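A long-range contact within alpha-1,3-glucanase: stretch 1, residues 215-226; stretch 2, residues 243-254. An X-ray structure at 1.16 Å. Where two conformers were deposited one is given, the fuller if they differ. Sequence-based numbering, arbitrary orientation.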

# COMPACT_ATOMS: atom_id res chain seq x y z
N GLY A 215 -4.06 -33.07 -12.34
CA GLY A 215 -4.35 -32.61 -13.68
C GLY A 215 -4.06 -31.15 -13.96
O GLY A 215 -4.42 -30.67 -15.03
N ALA A 216 -3.42 -30.44 -13.03
CA ALA A 216 -3.09 -29.04 -13.29
C ALA A 216 -2.04 -28.95 -14.39
O ALA A 216 -1.16 -29.81 -14.49
CB ALA A 216 -2.57 -28.37 -12.02
N ASP A 217 -2.15 -27.91 -15.22
CA ASP A 217 -1.25 -27.72 -16.34
C ASP A 217 -0.24 -26.64 -15.97
O ASP A 217 -0.58 -25.45 -15.99
CB ASP A 217 -2.04 -27.30 -17.58
CG ASP A 217 -1.15 -26.91 -18.75
OD1 ASP A 217 0.06 -27.20 -18.73
OD2 ASP A 217 -1.68 -26.29 -19.70
N PRO A 218 1.01 -27.00 -15.65
CA PRO A 218 2.00 -25.99 -15.28
C PRO A 218 2.56 -25.20 -16.45
O PRO A 218 3.45 -24.36 -16.24
CB PRO A 218 3.10 -26.83 -14.61
CG PRO A 218 3.02 -28.15 -15.30
CD PRO A 218 1.56 -28.37 -15.63
N THR A 219 2.10 -25.45 -17.67
CA THR A 219 2.46 -24.60 -18.80
C THR A 219 1.51 -23.41 -18.96
O THR A 219 1.78 -22.54 -19.79
CB THR A 219 2.52 -25.41 -20.10
OG1 THR A 219 1.19 -25.75 -20.52
CG2 THR A 219 3.34 -26.68 -19.91
N GLY A 220 0.43 -23.37 -18.19
CA GLY A 220 -0.48 -22.24 -18.22
C GLY A 220 -1.49 -22.25 -19.35
O GLY A 220 -2.19 -21.25 -19.54
N GLN A 221 -1.59 -23.36 -20.09
CA GLN A 221 -2.48 -23.42 -21.24
C GLN A 221 -3.90 -23.78 -20.83
O GLN A 221 -4.85 -23.05 -21.11
CB GLN A 221 -1.94 -24.43 -22.26
CG GLN A 221 -0.61 -24.04 -22.90
CD GLN A 221 -0.03 -25.16 -23.74
OE1 GLN A 221 -0.16 -25.17 -24.97
NE2 GLN A 221 0.62 -26.12 -23.09
N GLY A 222 -4.07 -24.94 -20.19
CA GLY A 222 -5.39 -25.34 -19.73
C GLY A 222 -5.76 -24.71 -18.40
O GLY A 222 -4.91 -24.26 -17.64
N ASP A 223 -7.06 -24.69 -18.12
CA ASP A 223 -7.56 -24.17 -16.85
C ASP A 223 -7.27 -25.18 -15.75
O ASP A 223 -7.64 -26.35 -15.85
CB ASP A 223 -9.07 -23.92 -16.97
CG ASP A 223 -9.66 -23.18 -15.77
OD1 ASP A 223 -8.92 -22.77 -14.85
OD2 ASP A 223 -10.91 -23.01 -15.75
N SER A 224 -6.60 -24.73 -14.69
CA SER A 224 -6.22 -25.58 -13.58
C SER A 224 -7.17 -25.49 -12.39
O SER A 224 -6.88 -26.07 -11.33
CB SER A 224 -4.80 -25.23 -13.12
OG SER A 224 -3.84 -25.72 -14.04
N THR A 225 -8.29 -24.77 -12.52
CA THR A 225 -9.18 -24.56 -11.38
C THR A 225 -9.65 -25.88 -10.80
O THR A 225 -9.58 -26.09 -9.58
CB THR A 225 -10.39 -23.70 -11.78
OG1 THR A 225 -9.94 -22.46 -12.34
CG2 THR A 225 -11.26 -23.40 -10.56
N GLN A 226 -10.12 -26.79 -11.65
CA GLN A 226 -10.66 -28.05 -11.14
C GLN A 226 -9.58 -28.88 -10.46
O GLN A 226 -9.84 -29.51 -9.43
CB GLN A 226 -11.32 -28.83 -12.27
CG GLN A 226 -12.07 -30.06 -11.79
CD GLN A 226 -13.16 -29.72 -10.78
OE1 GLN A 226 -13.84 -28.70 -10.91
NE2 GLN A 226 -13.33 -30.58 -9.78
N PRO A 243 3.90 -27.09 -7.78
CA PRO A 243 5.27 -27.11 -8.33
C PRO A 243 5.56 -25.85 -9.13
O PRO A 243 4.62 -25.14 -9.55
CB PRO A 243 5.26 -28.34 -9.26
CG PRO A 243 4.08 -29.16 -8.83
CD PRO A 243 3.07 -28.18 -8.30
N PRO A 244 6.83 -25.53 -9.37
CA PRO A 244 7.17 -24.42 -10.26
C PRO A 244 6.42 -24.53 -11.59
O PRO A 244 6.32 -25.61 -12.17
CB PRO A 244 8.68 -24.56 -10.45
CG PRO A 244 9.14 -25.21 -9.19
CD PRO A 244 8.03 -26.15 -8.77
N GLY A 245 5.91 -23.40 -12.06
CA GLY A 245 5.15 -23.39 -13.29
C GLY A 245 4.22 -22.20 -13.33
O GLY A 245 4.23 -21.35 -12.44
N ASP A 246 3.42 -22.16 -14.39
CA ASP A 246 2.40 -21.14 -14.58
C ASP A 246 1.06 -21.84 -14.68
O ASP A 246 0.91 -22.77 -15.48
CB ASP A 246 2.66 -20.34 -15.86
CG ASP A 246 3.88 -19.44 -15.74
OD1 ASP A 246 3.76 -18.32 -15.20
OD2 ASP A 246 4.97 -19.86 -16.20
N TYR A 247 0.09 -21.41 -13.88
CA TYR A 247 -1.19 -22.09 -13.78
C TYR A 247 -2.31 -21.10 -14.00
O TYR A 247 -2.46 -20.14 -13.24
CB TYR A 247 -1.36 -22.71 -12.39
CG TYR A 247 -0.27 -23.67 -12.02
CD1 TYR A 247 0.91 -23.23 -11.44
CD2 TYR A 247 -0.42 -25.03 -12.26
CE1 TYR A 247 1.92 -24.11 -11.11
CE2 TYR A 247 0.57 -25.92 -11.94
CZ TYR A 247 1.74 -25.46 -11.36
OH TYR A 247 2.73 -26.36 -11.04
N ARG A 248 -3.12 -21.33 -15.03
CA ARG A 248 -4.30 -20.51 -15.26
C ARG A 248 -5.41 -21.00 -14.34
O ARG A 248 -5.75 -22.19 -14.35
CB ARG A 248 -4.73 -20.62 -16.72
CG ARG A 248 -5.99 -19.84 -17.06
CD ARG A 248 -6.05 -19.50 -18.54
NE ARG A 248 -6.29 -20.68 -19.37
CZ ARG A 248 -7.49 -21.18 -19.64
NH1 ARG A 248 -8.58 -20.60 -19.14
NH2 ARG A 248 -7.61 -22.25 -20.40
N ILE A 249 -5.97 -20.09 -13.54
CA ILE A 249 -7.09 -20.39 -12.65
C ILE A 249 -8.18 -19.37 -12.96
O ILE A 249 -8.13 -18.23 -12.47
CB ILE A 249 -6.69 -20.33 -11.17
CG1 ILE A 249 -5.55 -21.31 -10.88
CG2 ILE A 249 -7.90 -20.61 -10.27
CD1 ILE A 249 -6.00 -22.75 -10.76
N THR A 250 -9.17 -19.75 -13.78
CA THR A 250 -10.29 -18.84 -14.01
C THR A 250 -11.00 -18.56 -12.69
O THR A 250 -11.40 -17.42 -12.43
CB THR A 250 -11.26 -19.42 -15.04
OG1 THR A 250 -11.71 -20.71 -14.61
CG2 THR A 250 -10.60 -19.53 -16.39
N GLY A 251 -11.16 -19.58 -11.85
CA GLY A 251 -11.66 -19.39 -10.51
C GLY A 251 -13.16 -19.18 -10.49
O GLY A 251 -13.83 -19.23 -11.52
N PRO A 252 -13.72 -18.93 -9.30
CA PRO A 252 -12.99 -18.87 -8.03
C PRO A 252 -12.92 -20.23 -7.37
O PRO A 252 -13.71 -21.13 -7.67
CB PRO A 252 -13.89 -17.97 -7.19
CG PRO A 252 -15.28 -18.34 -7.64
CD PRO A 252 -15.16 -18.68 -9.11
N LEU A 253 -11.97 -20.37 -6.45
CA LEU A 253 -11.99 -21.46 -5.49
C LEU A 253 -12.83 -21.05 -4.30
O LEU A 253 -12.71 -19.92 -3.80
CB LEU A 253 -10.57 -21.79 -5.03
CG LEU A 253 -9.59 -22.24 -6.11
CD1 LEU A 253 -8.16 -22.31 -5.58
CD2 LEU A 253 -10.01 -23.57 -6.70
N SER A 254 -13.70 -21.95 -3.85
CA SER A 254 -14.45 -21.80 -2.62
C SER A 254 -14.33 -23.11 -1.84
O SER A 254 -13.74 -24.08 -2.31
CB SER A 254 -15.90 -21.40 -2.91
OG SER A 254 -16.56 -22.44 -3.61
O HOH W 1 -2.91 -24.07 -16.01

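Pro243 touches nothing in stretch 1, but its O accepts a hydrogen bond from Tyr247 OH at 2.7 Å, which ties down the tyrosine ring. Gly245 packs close to Pro218. A CB here would clash with Pro218 CB, so glycine suits the site. Asp246 N then donates to Pro218 O at 2.9 Å, nearly straight.

Tyr247 is buried. Pro218 CA lies over one face of its ring, 4.1 Å from the centroid, in a CH-pi contact. Ala216 CB adds an apolar contact to Tyr247 CD2 at 4.0 Å.

Arg248 has the largest area covered by stretch 1. Its extended start and bent end bring NH2 to Gln221 O at 3.0 Å and NE to the same Gln221 O at 3.3 Å. Its backbone works too: Ser224 N donates to Arg248 O at 2.7 Å. One water accepts from Arg248 N and Ser224 OG and donates to Asp217 O and Gly222 O, filling the gap between the stretches.

Ile249 is buried, its CD1 3.6 Å from Ser224 CB. At Thr250 the carboxylate of Asp223 takes two bonds: Thr250 N to Asp223 OD1, 3.2 Å, and Thr250 OG1 to Asp223 OD2, 2.7 Å. Gly251 N donates to Thr225 OG1 at 3.2 Å. Leu253 CD2 closes the contact, 4.1 Å from Thr225 CG2.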